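Local coordinates for protein glycerol dehydratase (Clostridium butyricum, PDB 1R9D) that probably dehydrates glycerol as a B12-independent enzyme of the glycyl radical, pyruvate formate lyase-like family, at residues 376-381 with 386-391; 40-45 with 51-56; 486-491 with 617-622. All blocks are in the same frame, centred on the assembly; numbering follows the deposited sequence.

Contact 1 of 3, residues 376-381 with 386-391; sequences LSVRIW and DEFLLR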
loop_
_atom_site.group_PDB
_atom_site.type_symbol
_atom_site.label_atom_id
_atom_site.label_comp_id
_atom_site.label_asym_id
_atom_site.label_seq_id
_atom_site.Cartn_x
_atom_site.Cartn_y
_atom_site.Cartn_z
ATOM N N LEU A 376 -9.346 -2.106 37.743
ATOM C CA LEU A 376 -8.513 -2.980 38.565
ATOM C C LEU A 376 -9.003 -4.424 38.560
ATOM O O LEU A 376 -10.198 -4.692 38.706
ATOM C CB LEU A 376 -8.460 -2.454 40.001
ATOM C CG LEU A 376 -7.547 -3.200 40.979
ATOM C CD1 LEU A 376 -6.118 -3.212 40.455
ATOM C CD2 LEU A 376 -7.601 -2.527 42.342
ATOM N N SER A 377 -8.057 -5.347 38.423
ATOM C CA SER A 377 -8.364 -6.769 38.350
ATOM C C SER A 377 -7.359 -7.594 39.138
ATOM O O SER A 377 -6.278 -7.116 39.473
ATOM C CB SER A 377 -8.320 -7.213 36.888
ATOM O OG SER A 377 -9.193 -6.437 36.087
ATOM N N VAL A 378 -7.716 -8.842 39.431
ATOM C CA VAL A 378 -6.811 -9.729 40.141
ATOM C C VAL A 378 -6.845 -11.112 39.487
ATOM O O VAL A 378 -7.885 -11.562 39.008
ATOM C CB VAL A 378 -7.178 -9.884 41.650
ATOM C CG1 VAL A 378 -7.166 -8.517 42.343
ATOM C CG2 VAL A 378 -8.538 -10.553 41.798
ATOM N N ARG A 379 -5.694 -11.764 39.435
ATOM C CA ARG A 379 -5.615 -13.107 38.874
ATOM C C ARG A 379 -5.709 -14.065 40.051
ATOM O O ARG A 379 -5.148 -13.801 41.114
ATOM C CB ARG A 379 -4.291 -13.307 38.132
ATOM C CG ARG A 379 -4.283 -12.713 36.735
ATOM C CD ARG A 379 -2.931 -12.872 36.055
ATOM N NE ARG A 379 -2.443 -14.246 36.133
ATOM C CZ ARG A 379 -1.353 -14.683 35.517
ATOM N NH1 ARG A 379 -0.640 -13.854 34.765
ATOM N NH2 ARG A 379 -0.962 -15.947 35.670
ATOM N N ILE A 380 -6.422 -15.170 39.861
ATOM C CA ILE A 380 -6.604 -16.168 40.906
ATOM C C ILE A 380 -6.204 -17.532 40.353
ATOM O O ILE A 380 -6.522 -17.850 39.213
ATOM C CB ILE A 380 -8.094 -16.241 41.343
ATOM C CG1 ILE A 380 -8.546 -14.887 41.904
ATOM C CG2 ILE A 380 -8.301 -17.356 42.362
ATOM C CD1 ILE A 380 -7.805 -14.450 43.157
ATOM N N TRP A 381 -5.480 -18.319 41.140
ATOM C CA TRP A 381 -5.101 -19.655 40.706
ATOM C C TRP A 381 -5.114 -20.606 41.899
ATOM O O TRP A 381 -5.407 -20.188 43.019
ATOM C CB TRP A 381 -3.737 -19.652 39.992
ATOM C CG TRP A 381 -2.537 -19.371 40.836
ATOM C CD1 TRP A 381 -2.251 -18.218 41.517
ATOM C CD2 TRP A 381 -1.410 -20.236 41.020
ATOM N NE1 TRP A 381 -1.008 -18.313 42.108
ATOM C CE2 TRP A 381 -0.472 -19.542 41.816
ATOM C CE3 TRP A 381 -1.101 -21.532 40.583
ATOM C CZ2 TRP A 381 0.756 -20.101 42.186
ATOM C CZ3 TRP A 381 0.122 -22.089 40.950
ATOM C CH2 TRP A 381 1.035 -21.371 41.744
ATOM N N ASP A 386 -4.211 -17.106 50.666
ATOM C CA ASP A 386 -5.510 -16.780 51.247
ATOM C C ASP A 386 -5.640 -15.299 51.577
ATOM O O ASP A 386 -6.680 -14.691 51.335
ATOM C CB ASP A 386 -5.765 -17.596 52.521
ATOM C CG ASP A 386 -5.884 -19.084 52.251
ATOM O OD1 ASP A 386 -6.419 -19.460 51.185
ATOM O OD2 ASP A 386 -5.454 -19.881 53.113
ATOM N N GLU A 387 -4.581 -14.716 52.126
ATOM C CA GLU A 387 -4.607 -13.305 52.492
ATOM C C GLU A 387 -4.850 -12.397 51.288
ATOM O O GLU A 387 -5.446 -11.327 51.422
ATOM C CB GLU A 387 -3.295 -12.910 53.178
ATOM C CG GLU A 387 -2.059 -13.157 52.332
ATOM C CD GLU A 387 -1.377 -14.481 52.636
ATOM O OE1 GLU A 387 -2.079 -15.490 52.893
ATOM O OE2 GLU A 387 -0.125 -14.506 52.603
ATOM N N PHE A 388 -4.388 -12.820 50.113
ATOM C CA PHE A 388 -4.564 -12.024 48.903
ATOM C C PHE A 388 -6.027 -12.035 48.464
ATOM O O PHE A 388 -6.615 -10.989 48.201
ATOM C CB PHE A 388 -3.675 -12.560 47.774
ATOM C CG PHE A 388 -3.785 -11.778 46.489
ATOM C CD1 PHE A 388 -3.350 -10.457 46.422
ATOM C CD2 PHE A 388 -4.319 -12.366 45.345
ATOM C CE1 PHE A 388 -3.445 -9.731 45.232
ATOM C CE2 PHE A 388 -4.418 -11.650 44.150
ATOM C CZ PHE A 388 -3.980 -10.329 44.093
ATOM N N LEU A 389 -6.613 -13.226 48.384
ATOM C CA LEU A 389 -8.004 -13.347 47.989
ATOM C C LEU A 389 -8.905 -12.623 48.989
ATOM O O LEU A 389 -9.883 -11.987 48.604
ATOM C CB LEU A 389 -8.404 -14.828 47.886
ATOM C CG LEU A 389 -9.857 -15.103 47.486
ATOM C CD1 LEU A 389 -10.204 -14.349 46.211
ATOM C CD2 LEU A 389 -10.054 -16.600 47.293
ATOM N N LEU A 390 -8.575 -12.711 50.275
ATOM C CA LEU A 390 -9.382 -12.045 51.293
ATOM C C LEU A 390 -9.281 -10.529 51.169
ATOM O O LEU A 390 -10.264 -9.817 51.373
ATOM C CB LEU A 390 -8.960 -12.500 52.691
ATOM C CG LEU A 390 -9.402 -13.928 53.040
ATOM C CD1 LEU A 390 -8.837 -14.338 54.395
ATOM C CD2 LEU A 390 -10.932 -13.994 53.053
ATOM N N ARG A 391 -8.097 -10.035 50.824
ATOM C CA ARG A 391 -7.917 -8.598 50.664
ATOM C C ARG A 391 -8.728 -8.130 49.462
ATOM O O ARG A 391 -9.313 -7.050 49.481
ATOM C CB ARG A 391 -6.439 -8.256 50.461
ATOM C CG ARG A 391 -6.138 -6.759 50.512
ATOM C CD ARG A 391 -6.521 -6.166 51.867
ATOM N NE ARG A 391 -6.015 -4.804 52.033
ATOM C CZ ARG A 391 -6.282 -4.028 53.081
ATOM N NH1 ARG A 391 -7.058 -4.475 54.062
ATOM N NH2 ARG A 391 -5.760 -2.811 53.158
#
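Phe388 reaches from helix 386-397 to Val378 and Arg379 on strand 375-380. Strand, helix and the next strand, 404-407, form a beta-alpha-beta unit, and this contact packs the helix on its first strand. The axes of the two short segments run 10.2 Å apart at 148°, close to antiparallel.

The apolar contacts are two. Val378 and Phe388 lie alongside each other, pointing opposite ways, and Val378 CB lies 4.0 Å from Phe388 CZ, oblique to the ring. Val378 CG1 also touches Phe388 CZ, at 4.1 Å. Phe388 has CG anti to the backbone N (chi1 -179°), which carries the ring out to the strand. Beside this pair, the side chains of Ile380 and Leu389 are set nearly perpendicular. They meet methyl to methyl, with CD1 of Ile380 3.9 Å from CD1 of Leu389. Tyr405 of strand 404-407 touches both Val378 and Leu389.

The CB of Arg379 points away from the helix, and its guanidinium forms a salt bridge with Asp408 and a cation-pi contact with Tyr428. The backbone of Arg379 still meets the ring: its carbonyl O sits at the ring edge, near the plane, 3.8 Å from Phe388 CE2.

Contact 2 of 3, residues 40-45 with 51-56; sequences KQTEGQ and RALALK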
loop_
_atom_site.group_PDB
_atom_site.type_symbol
_atom_site.label_atom_id
_atom_site.label_comp_id
_atom_site.label_asym_id
_atom_site.label_seq_id
_atom_site.Cartn_x
_atom_site.Cartn_y
_atom_site.Cartn_z
ATOM N N LYS A 40 -0.781 17.947 5.523
ATOM C CA LYS A 40 -0.779 18.815 4.354
ATOM C C LYS A 40 0.639 19.012 3.828
ATOM O O LYS A 40 0.832 19.329 2.655
ATOM C CB LYS A 40 -1.388 20.178 4.698
ATOM C CG LYS A 40 -2.900 20.168 4.820
ATOM C CD LYS A 40 -3.438 21.566 5.112
ATOM C CE LYS A 40 -4.957 21.558 5.182
ATOM N NZ LYS A 40 -5.506 22.895 5.545
ATOM N N GLN A 41 1.623 18.810 4.698
ATOM C CA GLN A 41 3.027 18.981 4.332
ATOM C C GLN A 41 3.776 17.686 4.024
ATOM O O GLN A 41 4.958 17.725 3.674
ATOM C CB GLN A 41 3.768 19.715 5.451
ATOM C CG GLN A 41 3.287 21.131 5.684
ATOM C CD GLN A 41 3.409 21.977 4.437
ATOM O OE1 GLN A 41 4.499 22.124 3.880
ATOM N NE2 GLN A 41 2.292 22.537 3.987
ATOM N N THR A 42 3.100 16.545 4.144
ATOM C CA THR A 42 3.757 15.265 3.900
ATOM C C THR A 42 3.062 14.382 2.862
ATOM O O THR A 42 3.211 13.161 2.888
ATOM C CB THR A 42 3.875 14.463 5.216
ATOM O OG1 THR A 42 2.564 14.205 5.734
ATOM C CG2 THR A 42 4.665 15.249 6.257
ATOM N N GLU A 43 2.326 14.997 1.941
ATOM C CA GLU A 43 1.596 14.259 0.909
ATOM C C GLU A 43 2.433 13.280 0.084
ATOM O O GLU A 43 1.936 12.227 -0.315
ATOM C CB GLU A 43 0.905 15.234 -0.051
ATOM C CG GLU A 43 -0.101 16.171 0.611
ATOM C CD GLU A 43 -1.445 15.515 0.899
ATOM O OE1 GLU A 43 -1.609 14.307 0.615
ATOM O OE2 GLU A 43 -2.342 16.221 1.408
ATOM N N GLY A 44 3.690 13.626 -0.180
ATOM C CA GLY A 44 4.538 12.756 -0.982
ATOM C C GLY A 44 5.314 11.717 -0.202
ATOM O O GLY A 44 6.216 11.074 -0.738
ATOM N N GLN A 45 4.941 11.531 1.058
ATOM C CA GLN A 45 5.613 10.589 1.944
ATOM C C GLN A 45 4.796 9.308 2.152
ATOM O O GLN A 45 3.568 9.333 2.083
ATOM C CB GLN A 45 5.819 11.265 3.300
ATOM C CG GLN A 45 7.036 10.813 4.051
ATOM C CD GLN A 45 8.311 11.326 3.426
ATOM O OE1 GLN A 45 9.264 10.581 3.250
ATOM N NE2 GLN A 45 8.335 12.611 3.093
ATOM N N ARG A 51 2.785 9.303 9.495
ATOM C CA ARG A 51 2.337 9.073 10.864
ATOM C C ARG A 51 3.403 9.500 11.877
ATOM O O ARG A 51 3.085 10.054 12.928
ATOM C CB ARG A 51 1.997 7.591 11.069
ATOM C CG ARG A 51 0.759 7.095 10.316
ATOM C CD ARG A 51 -0.514 7.798 10.788
ATOM N NE ARG A 51 -0.590 7.829 12.247
ATOM C CZ ARG A 51 -1.623 8.301 12.940
ATOM N NH1 ARG A 51 -2.687 8.784 12.313
ATOM N NH2 ARG A 51 -1.575 8.310 14.265
ATOM N N ALA A 52 4.669 9.229 11.566
ATOM C CA ALA A 52 5.760 9.597 12.465
ATOM C C ALA A 52 5.917 11.118 12.532
ATOM O O ALA A 52 6.034 11.690 13.616
ATOM C CB ALA A 52 7.065 8.957 12.001
ATOM N N LEU A 53 5.915 11.763 11.369
ATOM C CA LEU A 53 6.062 13.218 11.295
ATOM C C LEU A 53 4.872 13.945 11.917
ATOM O O LEU A 53 5.017 15.052 12.440
ATOM C CB LEU A 53 6.241 13.652 9.838
ATOM C CG LEU A 53 7.530 13.145 9.184
ATOM C CD1 LEU A 53 7.477 13.355 7.683
ATOM C CD2 LEU A 53 8.725 13.869 9.793
ATOM N N ALA A 54 3.697 13.323 11.862
ATOM C CA ALA A 54 2.498 13.917 12.443
ATOM C C ALA A 54 2.601 13.858 13.964
ATOM O O ALA A 54 2.309 14.837 14.654
ATOM C CB ALA A 54 1.253 13.175 11.966
ATOM N N LEU A 55 3.013 12.708 14.494
ATOM C CA LEU A 55 3.162 12.573 15.938
ATOM C C LEU A 55 4.191 13.600 16.415
ATOM O O LEU A 55 4.012 14.238 17.448
ATOM C CB LEU A 55 3.612 11.152 16.312
ATOM C CG LEU A 55 3.839 10.898 17.808
ATOM C CD1 LEU A 55 2.564 11.210 18.577
ATOM C CD2 LEU A 55 4.252 9.454 18.045
ATOM N N LYS A 56 5.266 13.759 15.651
ATOM C CA LYS A 56 6.314 14.726 15.986
ATOM C C LYS A 56 5.733 16.138 16.065
ATOM O O LYS A 56 5.959 16.861 17.039
ATOM C CB LYS A 56 7.418 14.681 14.925
ATOM C CG LYS A 56 8.529 15.713 15.089
ATOM C CD LYS A 56 9.566 15.553 13.975
ATOM C CE LYS A 56 10.812 16.406 14.202
ATOM N NZ LYS A 56 10.549 17.865 14.077
#
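This is a small apolar contact between a loop and the helix that follows it, with Thr42 and Leu53 as the main pair. The loop joins helix 30-40 to helix 47-61. The site is partly buried. The contact centre is about 30 Å from the centre of the chain, and the loop there also meets the second subunit.

The touch is methyl to methyl. Thr42 CG2 is 3.7 Å from Leu53 CD1. The two side chains run past one another head to tail. In Thr42, chi1 of 61° tucks OG1 in beside the main chain, flanked by N and C, and swings CG2 trans to C. The methyl can then meet the leucine, while the hydroxyl makes a weak hydrogen bond to Ser38 O in the preceding helix. Gln45 adds a looser contact through its aliphatic part. Its CG stands 4.5 Å from the same Leu53 CD1. The same leucine methyl thus meets both Thr42 and Gln45.

Two consecutive helices, 30-40 and 47-61, pack on each other across a short connection. Ala54 rests on Ile35, Ser38 and Phe39 of helix 30-40. A type I beta turn from Thr42 to Gln45 shapes the connection, and Thr42 and Gln45 are its first and last residues. Both direct their CB toward helix 47-61.

The middle of the turn faces other partners. Glu43 OE2 is hydrogen-bonded to Tyr125 OH. The backbone O of Glu43 takes a hydrogen bond from Arg516 of the second subunit, and Gly44 O is hydrogen-bonded to Ser137 OG of that subunit. Gln45 also packs on this Ser137.

Contact 3 of 3, residues 486-491 with 617-622; sequences EFMKAY and ALVYCR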
loop_
_atom_site.group_PDB
_atom_site.type_symbol
_atom_site.label_atom_id
_atom_site.label_comp_id
_atom_site.label_asym_id
_atom_site.label_seq_id
_atom_site.Cartn_x
_atom_site.Cartn_y
_atom_site.Cartn_z
ATOM N N GLU A 486 -34.436 -29.446 13.083
ATOM C CA GLU A 486 -34.580 -28.611 11.894
ATOM C C GLU A 486 -34.416 -27.151 12.289
ATOM O O GLU A 486 -33.934 -26.331 11.506
ATOM C CB GLU A 486 -35.959 -28.798 11.259
ATOM C CG GLU A 486 -36.232 -30.185 10.701
ATOM C CD GLU A 486 -37.625 -30.287 10.100
ATOM O OE1 GLU A 486 -38.603 -30.000 10.824
ATOM O OE2 GLU A 486 -37.745 -30.649 8.909
ATOM N N PHE A 487 -34.834 -26.833 13.509
ATOM C CA PHE A 487 -34.731 -25.475 14.019
ATOM C C PHE A 487 -33.265 -25.103 14.225
ATOM O O PHE A 487 -32.817 -24.046 13.789
ATOM C CB PHE A 487 -35.476 -25.346 15.346
ATOM C CG PHE A 487 -35.548 -23.939 15.855
ATOM C CD1 PHE A 487 -36.486 -23.048 15.342
ATOM C CD2 PHE A 487 -34.654 -23.488 16.818
ATOM C CE1 PHE A 487 -36.532 -21.727 15.779
ATOM C CE2 PHE A 487 -34.691 -22.165 17.263
ATOM C CZ PHE A 487 -35.633 -21.283 16.740
ATOM N N MET A 488 -32.522 -25.980 14.891
ATOM C CA MET A 488 -31.110 -25.733 15.146
ATOM C C MET A 488 -30.305 -25.634 13.854
ATOM O O MET A 488 -29.293 -24.935 13.805
ATOM C CB MET A 488 -30.522 -26.831 16.039
ATOM C CG MET A 488 -30.992 -26.771 17.488
ATOM S SD MET A 488 -30.692 -25.160 18.271
ATOM C CE MET A 488 -28.896 -25.209 18.490
ATOM N N LYS A 489 -30.749 -26.332 12.812
ATOM C CA LYS A 489 -30.050 -26.285 11.530
ATOM C C LYS A 489 -30.248 -24.926 10.877
ATOM O O LYS A 489 -29.324 -24.377 10.273
ATOM C CB LYS A 489 -30.554 -27.387 10.596
ATOM C CG LYS A 489 -30.166 -28.773 11.050
ATOM C CD LYS A 489 -30.541 -29.836 10.034
ATOM C CE LYS A 489 -30.095 -31.214 10.506
ATOM N NZ LYS A 489 -30.505 -32.286 9.555
ATOM N N ALA A 490 -31.458 -24.386 11.001
ATOM C CA ALA A 490 -31.770 -23.081 10.435
ATOM C C ALA A 490 -31.024 -22.005 11.227
ATOM O O ALA A 490 -30.525 -21.034 10.659
ATOM C CB ALA A 490 -33.271 -22.831 10.493
ATOM N N TYR A 491 -30.968 -22.187 12.542
ATOM C CA TYR A 491 -30.275 -21.271 13.445
ATOM C C TYR A 491 -28.809 -21.188 13.019
ATOM O O TYR A 491 -28.241 -20.098 12.901
ATOM C CB TYR A 491 -30.389 -21.800 14.877
ATOM C CG TYR A 491 -29.555 -21.089 15.927
ATOM C CD1 TYR A 491 -29.865 -19.797 16.344
ATOM C CD2 TYR A 491 -28.483 -21.736 16.536
ATOM C CE1 TYR A 491 -29.127 -19.167 17.354
ATOM C CE2 TYR A 491 -27.741 -21.122 17.542
ATOM C CZ TYR A 491 -28.067 -19.840 17.946
ATOM O OH TYR A 491 -27.340 -19.244 18.951
ATOM N N ALA A 617 -24.420 -20.845 22.280
ATOM C CA ALA A 617 -23.233 -19.997 22.232
ATOM C C ALA A 617 -22.142 -20.646 21.390
ATOM O O ALA A 617 -21.396 -19.959 20.694
ATOM C CB ALA A 617 -22.718 -19.735 23.637
ATOM N N LEU A 618 -22.050 -21.973 21.459
ATOM C CA LEU A 618 -21.048 -22.705 20.694
ATOM C C LEU A 618 -21.242 -22.580 19.195
ATOM O O LEU A 618 -20.273 -22.622 18.441
ATOM C CB LEU A 618 -21.042 -24.185 21.094
ATOM C CG LEU A 618 -20.174 -24.512 22.312
ATOM C CD1 LEU A 618 -20.460 -25.940 22.803
ATOM C CD2 LEU A 618 -18.702 -24.356 21.933
ATOM N N VAL A 619 -22.488 -22.442 18.748
ATOM C CA VAL A 619 -22.748 -22.297 17.321
ATOM C C VAL A 619 -22.065 -21.011 16.848
ATOM O O VAL A 619 -21.434 -20.979 15.791
ATOM C CB VAL A 619 -24.258 -22.227 17.032
ATOM C CG1 VAL A 619 -24.505 -21.891 15.566
ATOM C CG2 VAL A 619 -24.901 -23.576 17.379
ATOM N N TYR A 620 -22.197 -19.951 17.641
ATOM C CA TYR A 620 -21.558 -18.677 17.319
ATOM C C TYR A 620 -20.033 -18.844 17.356
ATOM O O TYR A 620 -19.326 -18.472 16.418
ATOM C CB TYR A 620 -21.967 -17.616 18.342
ATOM C CG TYR A 620 -21.149 -16.346 18.253
ATOM C CD1 TYR A 620 -21.333 -15.447 17.201
ATOM C CD2 TYR A 620 -20.170 -16.063 19.201
ATOM C CE1 TYR A 620 -20.561 -14.295 17.095
ATOM C CE2 TYR A 620 -19.384 -14.905 19.104
ATOM C CZ TYR A 620 -19.589 -14.029 18.046
ATOM O OH TYR A 620 -18.833 -12.879 17.942
ATOM N N CYS A 621 -19.535 -19.419 18.443
ATOM C CA CYS A 621 -18.097 -19.601 18.611
ATOM C C CYS A 621 -17.439 -20.427 17.502
ATOM O O CYS A 621 -16.350 -20.086 17.037
ATOM C CB CYS A 621 -17.805 -20.217 19.985
ATOM S SG CYS A 621 -18.201 -19.121 21.407
ATOM N N ARG A 622 -18.096 -21.501 17.071
ATOM C CA ARG A 622 -17.538 -22.346 16.014
ATOM C C ARG A 622 -17.462 -21.615 14.678
ATOM O O ARG A 622 -16.562 -21.875 13.877
ATOM C CB ARG A 622 -18.361 -23.626 15.845
ATOM C CG ARG A 622 -18.368 -24.535 17.063
ATOM C CD ARG A 622 -19.240 -25.755 16.806
ATOM N NE ARG A 622 -19.451 -26.559 18.006
ATOM C CZ ARG A 622 -20.650 -26.842 18.506
ATOM N NH1 ARG A 622 -21.747 -26.385 17.910
ATOM N NH2 ARG A 622 -20.756 -27.584 19.601
#
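With chi1 at 171°, Tyr491 swings its ring off helix 484-516, with CG trans to the main-chain nitrogen, and lays it against Val619 on helix 607-624. At Val619, chi1 of 172° sets CG1 anti to N and CG2 anti to the carbonyl carbon. Both methyls then reach the ring of Tyr491.

One corner of the ring does most of the touching. Tyr491 CE2 is 3.7 Å from Val619 CB. Tyr491 CE2 is also 3.9 Å from Val619 CG1 and 3.8 Å from Val619 CG2, so this one ring carbon faces the branch point and both methyls of the valine. Tyr491 CD2 comes next, at 4.1 Å from both Val619 CG1 and Val619 CG2. The valine comes at a slant to the ring plane.

Met488 lies one turn earlier on the same helix. Its side chain bends toward the valine, and its CE stands 4.5 Å from Val619 CG2, a looser contact than that of the ring.

The phenol end of Tyr491 has its own partner. Its OH is hydrogen-bonded to Gly616 O, just before segment 617-622. The tyrosine thus holds helix 607-624 by ring packing and by a polar bond at its tip. Around it, Ile456 and Ile556 touch Tyr491, and Met495 touches Val619.

The arrangement is buried helix-to-helix packing, here joining two long helices within the pyruvate formate lyase-like part of the protein.

How the contacts relate
From the N terminus, contact 2 comes first. It closes the short loop between helices 30-40 and 47-61. Contact 1 follows and closes the four-residue link between strand 375-380 and helix 386-397. Contact 3 is last and spans 125 residues to bring helices 484-516 and 607-624 together. The three are in series; none nests in or crosses another. They do not touch. The centres of contacts 1 and 2 are about 46 Å apart. The centres of contacts 1 and 3 are about 37 Å apart. The centres of contacts 2 and 3 are about 48 Å apart. Contacts 1 and 2 lie on opposite sides of the chain's centre. Of the three, only contact 2 meets the second subunit.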